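Local coordinates for DyP-type peroxidase (Thermobifida cellulosilytica, PDB 4GS1), which probably catalyses the haem-dependent oxidation of dyes and similar reducing substrates at the expense of hydrogen peroxide, at residues V51-F56 with V178-R183; P142-G147 with R370-A375; I109-S114 with G147-Q152; R78-H83 with A170-T175. All blocks are in the same frame, centred on the assembly; numbering follows the deposited sequence.

Contact 1. Residues V51-F56 with V178-R183; sequences VHVIAF and VRWSLR. With GOL (glycerol), chain I.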
loop_
_atom_site.group_PDB
_atom_site.type_symbol
_atom_site.label_atom_id
_atom_site.label_comp_id
_atom_site.label_asym_id
_atom_site.label_seq_id
_atom_site.Cartn_x
_atom_site.Cartn_y
_atom_site.Cartn_z
ATOM N N VAL B 51 -1.692 4.570 6.823
ATOM C CA VAL B 51 -0.932 5.786 7.116
ATOM C C VAL B 51 -0.019 6.142 5.948
ATOM O O VAL B 51 0.397 5.273 5.188
ATOM C CB VAL B 51 -0.074 5.637 8.411
ATOM C CG1 VAL B 51 1.205 4.808 8.145
ATOM C CG2 VAL B 51 0.297 7.006 8.988
ATOM N N HIS B 52 0.260 7.431 5.792
ATOM C CA HIS B 52 1.308 7.876 4.875
ATOM C C HIS B 52 2.091 8.919 5.649
ATOM O O HIS B 52 1.547 9.959 6.034
ATOM C CB HIS B 52 0.704 8.462 3.583
ATOM C CG HIS B 52 1.653 8.489 2.420
ATOM N ND1 HIS B 52 1.220 8.475 1.103
ATOM C CD2 HIS B 52 3.007 8.544 2.365
ATOM C CE1 HIS B 52 2.264 8.509 0.298
ATOM N NE2 HIS B 52 3.366 8.551 1.034
ATOM N N VAL B 53 3.358 8.617 5.929
ATOM C CA VAL B 53 4.214 9.557 6.638
ATOM C C VAL B 53 5.087 10.242 5.610
ATOM O O VAL B 53 5.716 9.572 4.791
ATOM C CB VAL B 53 5.083 8.828 7.673
ATOM C CG1 VAL B 53 6.023 9.809 8.358
ATOM C CG2 VAL B 53 4.188 8.168 8.709
ATOM N N ILE B 54 5.093 11.570 5.619
ATOM C CA ILE B 54 5.854 12.323 4.623
ATOM C C ILE B 54 6.760 13.333 5.304
ATOM O O ILE B 54 6.295 14.168 6.083
ATOM C CB ILE B 54 4.919 13.085 3.652
ATOM C CG1 ILE B 54 3.862 12.135 3.082
ATOM C CG2 ILE B 54 5.730 13.712 2.504
ATOM C CD1 ILE B 54 2.512 12.772 2.881
ATOM N N ALA B 55 8.056 13.260 5.006
ATOM C CA ALA B 55 9.006 14.244 5.523
ATOM C C ALA B 55 9.321 15.242 4.418
ATOM O O ALA B 55 9.499 14.857 3.260
ATOM C CB ALA B 55 10.292 13.552 6.005
ATOM N N PHE B 56 9.355 16.526 4.765
ATOM C CA PHE B 56 9.612 17.586 3.778
ATOM C C PHE B 56 10.815 18.418 4.177
ATOM O O PHE B 56 11.098 18.572 5.365
ATOM C CB PHE B 56 8.445 18.576 3.730
ATOM C CG PHE B 56 7.108 17.972 3.358
ATOM C CD1 PHE B 56 6.609 18.103 2.063
ATOM C CD2 PHE B 56 6.318 17.335 4.312
ATOM C CE1 PHE B 56 5.359 17.589 1.730
ATOM C CE2 PHE B 56 5.073 16.814 3.982
ATOM C CZ PHE B 56 4.594 16.935 2.695
ATOM N N VAL B 178 9.278 17.158 -0.994
ATOM C CA VAL B 178 9.311 15.869 -0.300
ATOM C C VAL B 178 10.738 15.341 -0.170
ATOM O O VAL B 178 11.476 15.260 -1.162
ATOM C CB VAL B 178 8.427 14.814 -0.996
ATOM C CG1 VAL B 178 8.619 13.454 -0.349
ATOM C CG2 VAL B 178 6.953 15.204 -0.909
ATOM N N ARG B 179 11.129 14.992 1.054
ATOM C CA ARG B 179 12.439 14.394 1.308
ATOM C C ARG B 179 12.373 12.867 1.259
ATOM O O ARG B 179 13.149 12.221 0.542
ATOM C CB ARG B 179 12.989 14.857 2.665
ATOM C CG ARG B 179 14.400 14.375 2.972
ATOM C CD ARG B 179 14.886 14.902 4.337
ATOM N NE ARG B 179 16.227 14.401 4.649
ATOM C CZ ARG B 179 17.351 15.014 4.290
ATOM N NH1 ARG B 179 17.308 16.165 3.618
ATOM N NH2 ARG B 179 18.522 14.481 4.601
ATOM N N TRP B 180 11.447 12.297 2.020
ATOM C CA TRP B 180 11.172 10.865 1.967
ATOM C C TRP B 180 9.720 10.645 2.384
ATOM O O TRP B 180 9.098 11.516 2.986
ATOM C CB TRP B 180 12.151 10.037 2.837
ATOM C CG TRP B 180 12.150 10.361 4.316
ATOM C CD1 TRP B 180 13.025 11.196 4.982
ATOM C CD2 TRP B 180 11.245 9.867 5.310
ATOM N NE1 TRP B 180 12.707 11.241 6.323
ATOM C CE2 TRP B 180 11.619 10.436 6.547
ATOM C CE3 TRP B 180 10.149 8.993 5.269
ATOM C CZ2 TRP B 180 10.938 10.162 7.734
ATOM C CZ3 TRP B 180 9.468 8.720 6.457
ATOM C CH2 TRP B 180 9.864 9.309 7.670
ATOM N N SER B 181 9.165 9.495 2.038
ATOM C CA SER B 181 7.835 9.158 2.528
ATOM C C SER B 181 7.702 7.657 2.632
ATOM O O SER B 181 8.463 6.911 2.013
ATOM C CB SER B 181 6.743 9.732 1.617
ATOM O OG SER B 181 6.561 8.908 0.470
ATOM N N LEU B 182 6.748 7.199 3.433
ATOM C CA LEU B 182 6.487 5.762 3.525
ATOM C C LEU B 182 5.026 5.526 3.877
ATOM O O LEU B 182 4.479 6.167 4.783
ATOM C CB LEU B 182 7.398 5.098 4.568
ATOM C CG LEU B 182 7.384 3.567 4.673
ATOM C CD1 LEU B 182 7.750 2.931 3.358
ATOM C CD2 LEU B 182 8.361 3.128 5.774
ATOM N N ARG B 183 4.399 4.615 3.130
ATOM C CA ARG B 183 3.025 4.206 3.391
ATOM C C ARG B 183 3.017 2.936 4.220
ATOM O O ARG B 183 3.890 2.080 4.057
ATOM C CB ARG B 183 2.295 3.959 2.067
ATOM C CG ARG B 183 2.111 5.228 1.247
ATOM C CD ARG B 183 1.522 4.945 -0.145
ATOM N NE ARG B 183 0.134 4.492 -0.083
ATOM C CZ ARG B 183 -0.257 3.250 -0.351
ATOM N NH1 ARG B 183 -1.539 2.923 -0.273
ATOM N NH2 ARG B 183 0.633 2.335 -0.694
HETATM C C1 GOL I . 7.573 4.998 -0.508
HETATM O O1 GOL I . 8.300 5.746 -1.461
HETATM C C2 GOL I . 6.095 5.348 -0.662
HETATM O O2 GOL I . 5.779 6.577 -0.037
HETATM C C3 GOL I . 5.194 4.258 -0.109
HETATM O O3 GOL I . 5.772 3.638 1.000
HETATM O O HOH W 1 -1.143 7.467 -0.167
#
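Ala55 O takes two donors from the facing strand: Arg179 N at 2.7 Å and, weakly, Trp180 N at 3.4 Å. That shared carbonyl marks a classic beta bulge, with Arg179 and Trp180 both opposite Ala55, whose own N gives to Trp180 O at 2.9 Å. Val53 and Leu182 trade a reciprocal pair of backbone N to O bonds, each 2.9 Å. Beyond them Arg183 N gives to O3 of a glycerol, probably from the crystallisation liquor, at 2.7 Å. A water links His52 ND1 with Arg183 NE, which makes a long, weak ion pair with Asp325 of the second subunit.

Packing differs on the two faces. Arg183 CG sits over the middle of the His52 ring, 3.3 Å from its centroid and 6° off the normal, while Ile54 CD1 lies more loosely over the opposite face, toward the rim. On the other side of the sheet, Ala55 CB covers the five-membered ring of Trp180, 3.5 Å from its centroid. Trp180 CG stands between backbone N and carbonyl carbon (chi1 60°), which lays the indole back across Ala55. Here the first strand of a ferredoxin-like sheet pairs antiparallel with the last, one of its two outermost within the chain.

Contact 2. Residues P142-G147 with R370-A375; sequences PRWCGG and RHEGSA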
loop_
_atom_site.group_PDB
_atom_site.type_symbol
_atom_site.label_atom_id
_atom_site.label_comp_id
_atom_site.label_asym_id
_atom_site.label_seq_id
_atom_site.Cartn_x
_atom_site.Cartn_y
_atom_site.Cartn_z
ATOM N N PRO B 142 20.830 8.014 4.295
ATOM C CA PRO B 142 20.686 9.433 4.655
ATOM C C PRO B 142 19.432 10.128 4.117
ATOM O O PRO B 142 18.848 10.957 4.820
ATOM C CB PRO B 142 21.945 10.072 4.054
ATOM C CG PRO B 142 22.954 8.973 4.076
ATOM C CD PRO B 142 22.173 7.718 3.763
ATOM N N ARG B 143 19.022 9.787 2.898
ATOM C CA ARG B 143 17.870 10.448 2.292
ATOM C C ARG B 143 16.542 9.920 2.828
ATOM O O ARG B 143 15.484 10.469 2.518
ATOM C CB ARG B 143 17.927 10.349 0.768
ATOM C CG ARG B 143 19.085 11.140 0.158
ATOM C CD ARG B 143 19.145 12.589 0.682
ATOM N NE ARG B 143 18.017 13.419 0.245
ATOM C CZ ARG B 143 18.003 14.747 0.282
ATOM N NH1 ARG B 143 19.062 15.413 0.727
ATOM N NH2 ARG B 143 16.938 15.418 -0.142
ATOM N N TRP B 144 16.606 8.865 3.636
ATOM C CA TRP B 144 15.432 8.329 4.323
ATOM C C TRP B 144 15.442 8.757 5.790
ATOM O O TRP B 144 14.710 8.195 6.607
ATOM C CB TRP B 144 15.422 6.799 4.278
ATOM C CG TRP B 144 15.080 6.188 2.969
ATOM C CD1 TRP B 144 14.681 6.826 1.832
ATOM C CD2 TRP B 144 15.100 4.788 2.666
ATOM N NE1 TRP B 144 14.456 5.896 0.827
ATOM C CE2 TRP B 144 14.706 4.639 1.322
ATOM C CE3 TRP B 144 15.423 3.645 3.404
ATOM C CZ2 TRP B 144 14.620 3.388 0.701
ATOM C CZ3 TRP B 144 15.327 2.398 2.790
ATOM C CH2 TRP B 144 14.936 2.283 1.451
ATOM N N CYS B 145 16.277 9.739 6.124
ATOM C CA CYS B 145 16.360 10.226 7.495
ATOM C C CYS B 145 16.066 11.709 7.611
ATOM O O CYS B 145 16.325 12.475 6.686
ATOM C CB CYS B 145 17.750 9.968 8.078
ATOM S SG CYS B 145 18.164 8.231 8.234
ATOM N N GLY B 146 15.540 12.115 8.761
ATOM C CA GLY B 146 15.378 13.531 9.044
ATOM C C GLY B 146 14.292 14.253 8.259
ATOM O O GLY B 146 13.327 13.649 7.785
ATOM N N GLY B 147 14.440 15.572 8.156
ATOM C CA GLY B 147 13.438 16.402 7.516
ATOM C C GLY B 147 13.161 17.670 8.302
ATOM O O GLY B 147 13.161 17.651 9.533
ATOM N N ARG B 370 16.711 -4.521 10.398
ATOM C CA ARG B 370 17.690 -3.512 9.974
ATOM C C ARG B 370 17.034 -2.138 9.957
ATOM O O ARG B 370 16.094 -1.904 9.192
ATOM C CB ARG B 370 18.235 -3.834 8.576
ATOM C CG ARG B 370 19.069 -5.116 8.467
ATOM C CD ARG B 370 20.366 -5.017 9.271
ATOM N NE ARG B 370 21.214 -6.198 9.093
ATOM C CZ ARG B 370 21.256 -7.236 9.929
ATOM N NH1 ARG B 370 20.505 -7.250 11.029
ATOM N NH2 ARG B 370 22.061 -8.265 9.665
ATOM N N HIS B 371 17.516 -1.227 10.805
ATOM C CA HIS B 371 16.965 0.126 10.832
ATOM C C HIS B 371 17.562 0.919 9.672
ATOM O O HIS B 371 18.771 1.171 9.661
ATOM C CB HIS B 371 17.314 0.820 12.149
ATOM C CG HIS B 371 16.653 0.219 13.343
ATOM N ND1 HIS B 371 15.993 0.980 14.300
ATOM C CD2 HIS B 371 16.536 -1.066 13.757
ATOM C CE1 HIS B 371 15.520 0.191 15.238
ATOM N NE2 HIS B 371 15.838 -1.062 14.938
ATOM N N GLU B 372 16.726 1.312 8.710
ATOM C CA GLU B 372 17.209 1.928 7.462
ATOM C C GLU B 372 16.796 3.389 7.308
ATOM O O GLU B 372 17.321 4.113 6.451
ATOM C CB GLU B 372 16.735 1.108 6.247
ATOM C CG GLU B 372 17.261 -0.327 6.255
ATOM C CD GLU B 372 16.823 -1.149 5.055
ATOM O OE1 GLU B 372 15.799 -0.825 4.419
ATOM O OE2 GLU B 372 17.525 -2.129 4.741
ATOM N N GLY B 373 15.839 3.827 8.118
ATOM C CA GLY B 373 15.414 5.215 8.094
ATOM C C GLY B 373 15.075 5.661 9.500
ATOM O O GLY B 373 14.694 4.837 10.334
ATOM N N SER B 374 15.206 6.959 9.767
ATOM C CA SER B 374 15.051 7.476 11.125
ATOM C C SER B 374 14.772 8.965 11.108
ATOM O O SER B 374 15.373 9.689 10.320
ATOM C CB SER B 374 16.350 7.242 11.906
ATOM O OG SER B 374 16.238 7.733 13.232
ATOM N N ALA B 375 13.889 9.420 11.990
ATOM C CA ALA B 375 13.628 10.845 12.136
ATOM C C ALA B 375 13.027 11.159 13.487
ATOM O O ALA B 375 12.328 10.328 14.084
ATOM C CB ALA B 375 12.706 11.337 11.030
#
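Trp144 meets Glu372 with the rim of its six-membered ring, not with a face. CE3 comes 3.6 Å from the Glu372 carbonyl O, and CZ3 lies 3.6 Å from Glu372 OE1. Glu372 CB sits in the indole plane at this same edge, and the two side chains run side by side, pointing the same way, with ring and carboxylate planes 42° apart. The pi system itself is used by Arg246 in a cation-pi contact. The carboxylate is pinned by salt bridges, OE1 to Arg329 and OE2 to Arg248, which probably limits its freedom to turn beside the indole. An alanine in place of Trp144 would probably open a gap beside Glu372 and leave Arg246 without its aromatic partner.

Past the ring the backbones take over. Gly146 N gives a 2.9 Å bond to Ser374 O, and Ser374 N reaches Trp144 O only weakly, at 3.4 Å. Gly373 suits the tight approach: a beta carbon there would fall 2.9 Å from Trp144 O, a clash. Ser374 OG turns to Arg245.

The strand carries a classic beta bulge, Glu372 and Gly373 both opposite Arg246, and His371, the residue before the bulge, touches the haem. A loop of the N-terminal family region lies along 369-379, one of the two outermost strands of the C-terminal sheet.

Contact 3. Residues I109-S114 with G147-Q152; sequences IGIGGS and GDLMLQ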
loop_
_atom_site.group_PDB
_atom_site.type_symbol
_atom_site.label_atom_id
_atom_site.label_comp_id
_atom_site.label_asym_id
_atom_site.label_seq_id
_atom_site.Cartn_x
_atom_site.Cartn_y
_atom_site.Cartn_z
ATOM N N ILE B 109 0.800 17.365 12.154
ATOM C CA ILE B 109 1.825 18.256 11.617
ATOM C C ILE B 109 3.030 18.348 12.562
ATOM O O ILE B 109 2.878 18.648 13.748
ATOM C CB ILE B 109 1.257 19.686 11.373
ATOM C CG1 ILE B 109 0.060 19.647 10.410
ATOM C CG2 ILE B 109 2.329 20.599 10.836
ATOM C CD1 ILE B 109 -0.700 20.993 10.329
ATOM N N GLY B 110 4.228 18.092 12.045
ATOM C CA GLY B 110 5.412 18.101 12.895
ATOM C C GLY B 110 6.569 18.914 12.354
ATOM O O GLY B 110 6.602 19.271 11.167
ATOM N N ILE B 111 7.542 19.167 13.229
ATOM C CA ILE B 111 8.639 20.091 12.957
ATOM C C ILE B 111 9.969 19.452 13.347
ATOM O O ILE B 111 10.102 18.897 14.441
ATOM C CB ILE B 111 8.434 21.381 13.780
ATOM C CG1 ILE B 111 7.251 22.178 13.220
ATOM C CG2 ILE B 111 9.704 22.242 13.806
ATOM C CD1 ILE B 111 6.727 23.248 14.175
ATOM N N GLY B 112 10.953 19.518 12.453
ATOM C CA GLY B 112 12.256 18.931 12.725
ATOM C C GLY B 112 13.238 19.922 13.316
ATOM O O GLY B 112 13.112 21.127 13.107
ATOM N N GLY B 113 14.232 19.422 14.046
ATOM C CA GLY B 113 15.262 20.292 14.592
ATOM C C GLY B 113 15.963 21.124 13.528
ATOM O O GLY B 113 16.326 22.273 13.769
ATOM N N SER B 114 16.151 20.549 12.345
ATOM C CA SER B 114 16.835 21.259 11.257
ATOM C C SER B 114 16.075 22.496 10.767
ATOM O O SER B 114 16.673 23.402 10.182
ATOM C CB SER B 114 17.113 20.309 10.093
ATOM O OG SER B 114 15.907 19.718 9.629
ATOM N N GLY B 147 14.440 15.572 8.156
ATOM C CA GLY B 147 13.438 16.402 7.516
ATOM C C GLY B 147 13.161 17.670 8.302
ATOM O O GLY B 147 13.161 17.651 9.533
ATOM N N ASP B 148 12.922 18.773 7.602
ATOM C CA ASP B 148 12.550 20.025 8.269
ATOM C C ASP B 148 11.129 19.969 8.840
ATOM O O ASP B 148 10.840 20.578 9.880
ATOM C CB ASP B 148 12.619 21.203 7.291
ATOM C CG ASP B 148 14.029 21.521 6.822
ATOM O OD1 ASP B 148 15.021 21.194 7.517
ATOM O OD2 ASP B 148 14.140 22.128 5.734
ATOM N N LEU B 149 10.247 19.259 8.140
ATOM C CA LEU B 149 8.815 19.244 8.433
ATOM C C LEU B 149 8.238 17.855 8.186
ATOM O O LEU B 149 8.806 17.069 7.424
ATOM C CB LEU B 149 8.079 20.246 7.537
ATOM C CG LEU B 149 8.429 21.718 7.745
ATOM C CD1 LEU B 149 8.046 22.548 6.513
ATOM C CD2 LEU B 149 7.732 22.239 8.994
ATOM N N MET B 150 7.095 17.573 8.809
ATOM C CA MET B 150 6.470 16.259 8.709
ATOM C C MET B 150 4.945 16.354 8.613
ATOM O O MET B 150 4.319 17.173 9.292
ATOM C CB MET B 150 6.873 15.422 9.930
ATOM C CG MET B 150 6.391 13.994 9.925
ATOM S SD MET B 150 4.744 13.792 10.618
ATOM C CE MET B 150 4.874 14.689 12.159
ATOM N N LEU B 151 4.351 15.520 7.761
ATOM C CA LEU B 151 2.913 15.261 7.822
ATOM C C LEU B 151 2.715 13.764 8.087
ATOM O O LEU B 151 3.369 12.927 7.464
ATOM C CB LEU B 151 2.192 15.652 6.529
ATOM C CG LEU B 151 2.044 17.143 6.223
ATOM C CD1 LEU B 151 1.360 17.329 4.869
ATOM C CD2 LEU B 151 1.243 17.825 7.327
ATOM N N GLN B 152 1.842 13.430 9.036
ATOM C CA GLN B 152 1.349 12.063 9.168
ATOM C C GLN B 152 -0.110 12.140 8.748
ATOM O O GLN B 152 -0.892 12.874 9.350
ATOM C CB GLN B 152 1.452 11.549 10.610
ATOM C CG GLN B 152 0.870 10.130 10.793
ATOM C CD GLN B 152 0.818 9.671 12.238
ATOM O OE1 GLN B 152 0.392 10.411 13.137
ATOM N NE2 GLN B 152 1.231 8.442 12.469
HETATM O O HOH W 2 16.475 17.024 9.591
#
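Ile109 lies alongside Leu151, CG1 against CD2 at 3.8 Å, both side chains pointing to the same face of the sheet. Ile111 and Leu149 continue that face more loosely. Between the two pairs, Gly110 and Met150 form a hydrogen-bonded antiparallel pair, with Gly110 N to Met150 O and Met150 N to Gly110 O both 2.9 Å. Met150 CE rests on the Gly110 backbone in the conformer taken here, but a second conformer was modelled, so this touch is doubtful.

The pairing runs on through Gly112 N, which gives to Asp148 O at 2.8 Å. Gly112 comes in so close that a beta carbon would fall 2.1 Å from Gly147 O, a plain clash.

Beyond it polar side chains take over. Ser114 OG donates to Asp148 OD1 over 2.7 Å, and OD1 receives it on its anti lone pair, the one away from OD2. The same hydroxyl accepts from a water 2.8 Å from OG, and that water in turn accepts from Gly147 N at 2.9 Å. Asp148 OD2 is held from another quarter by Arg63 and by Leu58 N, so the carboxylate is gripped at both oxygens.

Asp148 and Leu149 both face Phe56 in a classic beta bulge. In the sheet, strand 149-155 lies between 106-111 and 50-58. Helix 66-90 covers the aliphatic side chains, Leu77 on Ile109 and Leu149, and Trp80 on Leu149 and Leu151, while helix 113-118 adds Leu116 on Ile111 and Leu115 on Leu149.

Contact 4. Residues R78-H83 with A170-T175; sequences RTWAEH and AATAPT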
loop_
_atom_site.group_PDB
_atom_site.type_symbol
_atom_site.label_atom_id
_atom_site.label_comp_id
_atom_site.label_asym_id
_atom_site.label_seq_id
_atom_site.Cartn_x
_atom_site.Cartn_y
_atom_site.Cartn_z
ATOM N N ARG B 78 0.895 27.005 8.221
ATOM C CA ARG B 78 -0.454 27.576 8.164
ATOM C C ARG B 78 -1.297 26.913 7.084
ATOM O O ARG B 78 -2.461 26.583 7.306
ATOM C CB ARG B 78 -0.426 29.093 7.926
ATOM C CG ARG B 78 -1.829 29.721 7.976
ATOM C CD ARG B 78 -1.928 31.072 7.259
ATOM N NE ARG B 78 -0.665 31.803 7.255
ATOM C CZ ARG B 78 0.084 31.986 6.172
ATOM N NH1 ARG B 78 -0.308 31.504 4.998
ATOM N NH2 ARG B 78 1.225 32.655 6.260
ATOM N N THR B 79 -0.706 26.717 5.911
ATOM C CA THR B 79 -1.422 26.108 4.801
ATOM C C THR B 79 -1.885 24.693 5.138
ATOM O O THR B 79 -3.050 24.349 4.918
ATOM C CB THR B 79 -0.564 26.112 3.523
ATOM O OG1 THR B 79 -0.284 27.470 3.156
ATOM C CG2 THR B 79 -1.290 25.422 2.383
ATOM N N TRP B 80 -0.985 23.874 5.676
ATOM C CA TRP B 80 -1.363 22.515 6.065
ATOM C C TRP B 80 -2.434 22.534 7.154
ATOM O O TRP B 80 -3.346 21.711 7.144
ATOM C CB TRP B 80 -0.150 21.720 6.550
ATOM C CG TRP B 80 0.813 21.290 5.463
ATOM C CD1 TRP B 80 0.521 21.007 4.150
ATOM C CD2 TRP B 80 2.219 21.086 5.617
ATOM N NE1 TRP B 80 1.675 20.639 3.484
ATOM C CE2 TRP B 80 2.729 20.678 4.364
ATOM C CE3 TRP B 80 3.102 21.194 6.699
ATOM C CZ2 TRP B 80 4.086 20.389 4.164
ATOM C CZ3 TRP B 80 4.444 20.913 6.499
ATOM C CH2 TRP B 80 4.924 20.521 5.238
ATOM N N ALA B 81 -2.334 23.472 8.091
ATOM C CA ALA B 81 -3.331 23.553 9.157
ATOM C C ALA B 81 -4.702 23.926 8.598
ATOM O O ALA B 81 -5.722 23.383 9.028
ATOM C CB ALA B 81 -2.904 24.543 10.225
ATOM N N GLU B 82 -4.727 24.847 7.637
ATOM C CA GLU B 82 -5.983 25.228 6.989
ATOM C C GLU B 82 -6.627 24.057 6.255
ATOM O O GLU B 82 -7.839 23.836 6.351
ATOM C CB GLU B 82 -5.764 26.401 6.029
ATOM C CG GLU B 82 -5.444 27.705 6.737
ATOM C CD GLU B 82 -4.994 28.797 5.789
ATOM O OE1 GLU B 82 -4.687 28.488 4.616
ATOM O OE2 GLU B 82 -4.935 29.968 6.225
ATOM N N HIS B 83 -5.821 23.313 5.510
ATOM C CA HIS B 83 -6.340 22.155 4.792
ATOM C C HIS B 83 -6.747 21.035 5.746
ATOM O O HIS B 83 -7.738 20.345 5.505
ATOM C CB HIS B 83 -5.322 21.652 3.764
ATOM C CG HIS B 83 -5.206 22.533 2.558
ATOM N ND1 HIS B 83 -5.520 22.102 1.287
ATOM C CD2 HIS B 83 -4.830 23.828 2.434
ATOM C CE1 HIS B 83 -5.328 23.089 0.430
ATOM N NE2 HIS B 83 -4.910 24.149 1.099
ATOM N N ALA B 170 0.553 19.111 -2.618
ATOM C CA ALA B 170 0.451 20.094 -3.691
ATOM C C ALA B 170 0.187 21.489 -3.133
ATOM O O ALA B 170 0.567 22.490 -3.753
ATOM C CB ALA B 170 -0.633 19.697 -4.668
ATOM N N ALA B 171 -0.450 21.558 -1.964
ATOM C CA ALA B 171 -0.841 22.845 -1.387
ATOM C C ALA B 171 0.350 23.723 -1.019
ATOM O O ALA B 171 0.254 24.952 -1.069
ATOM C CB ALA B 171 -1.753 22.645 -0.179
ATOM N N THR B 172 1.471 23.103 -0.655
ATOM C CA THR B 172 2.627 23.863 -0.175
ATOM C C THR B 172 3.809 23.865 -1.137
ATOM O O THR B 172 4.853 24.456 -0.844
ATOM C CB THR B 172 3.093 23.379 1.211
ATOM O OG1 THR B 172 3.332 21.967 1.169
ATOM C CG2 THR B 172 2.030 23.668 2.264
ATOM N N ALA B 173 3.657 23.192 -2.273
ATOM C CA ALA B 173 4.654 23.291 -3.335
ATOM C C ALA B 173 4.548 24.701 -3.920
ATOM O O ALA B 173 3.449 25.214 -4.078
ATOM C CB ALA B 173 4.385 22.240 -4.408
ATOM N N PRO B 174 5.682 25.331 -4.265
ATOM C CA PRO B 174 7.030 24.770 -4.216
ATOM C C PRO B 174 7.808 25.199 -2.983
ATOM O O PRO B 174 9.015 24.953 -2.954
ATOM C CB PRO B 174 7.681 25.378 -5.459
ATOM C CG PRO B 174 7.074 26.765 -5.520
ATOM C CD PRO B 174 5.667 26.640 -4.948
ATOM N N THR B 175 7.178 25.811 -1.981
ATOM C CA THR B 175 7.985 26.184 -0.816
ATOM C C THR B 175 8.521 24.959 -0.047
ATOM O O THR B 175 9.561 25.042 0.605
ATOM C CB THR B 175 7.337 27.258 0.110
ATOM O OG1 THR B 175 7.131 26.721 1.418
ATOM C CG2 THR B 175 6.036 27.783 -0.456
#
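Thr79, Trp80 and His83 meet Ala171 and Thr172 where the two helices of a ferredoxin-like fold, one from each beta-alpha-beta unit, pack together, helix 66-90 against the C-terminal end of helix 158-172.

Two CH-pi contacts cross the interface. Thr172 CG2 stands over the five-membered ring of Trp80, 3.6 Å from its centroid and 26° off the normal, and the two side chains cross at about a right angle. One turn further along helix 66-90, Ala171 CB covers a face of the His83 imidazole, 3.9 Å from the centroid, set toward the rim nearest CE1 and NE2.

Plain methyl packing fills the space between them. Thr79 CG2 touches Thr172 CG2 and Ala171 CB, each at 3.8 Å, as the two threonines slide past each other in opposite directions. Thr79 OG1 lies beside the backbone N (chi1 -62°), which puts CG2 anti to that N, points the methyl at the other helix and leaves OG1 to bond back to Thr75 O in its own helix.

The polar bonds go to residues flanking these segments. Trp80 NE1 gives to Leu168 O and His83 ND1 bonds Glu167 OE2, both in helix 158-172, so each aromatic is tied to the helix it packs on. Thr172 OG1 pairs with Thr176 OG1. A leucine in place of Trp80 would probably leave Leu168 O without its indole donor and deprive Thr172 CG2 of the ring it rests on.

That methyl is poised off-centre: Thr172 CG2 rides 3.2 Å above the indole plane, closest to Trp80 NE1 at 3.3 Å.

Contacts 1 and 3 are parts of one four-stranded sheet, joined where Phe56 N bonds Leu149 O (2.8 Å) and Ile54 N bonds Leu151 O (2.9 Å). Contact 4 is where the two helices over that sheet meet, and its Trp80 ties the layers: CH2 lies 3.6 Å from Phe56 CD2, and NE1 3.6 Å from Leu151 CD1. Contact 2 leads toward the haem. It meets contact 1 through Arg179 NE to Cys145 O (2.8 Å) and Trp180 NE1 to Gly146 O (2.9 Å), and shares Gly147 with contact 3. His371 touches the haem, whereas Leu182 of contact 1 is about 11 Å from it, side chain to haem. The centres of contacts 2 and 4 are about 24 Å apart.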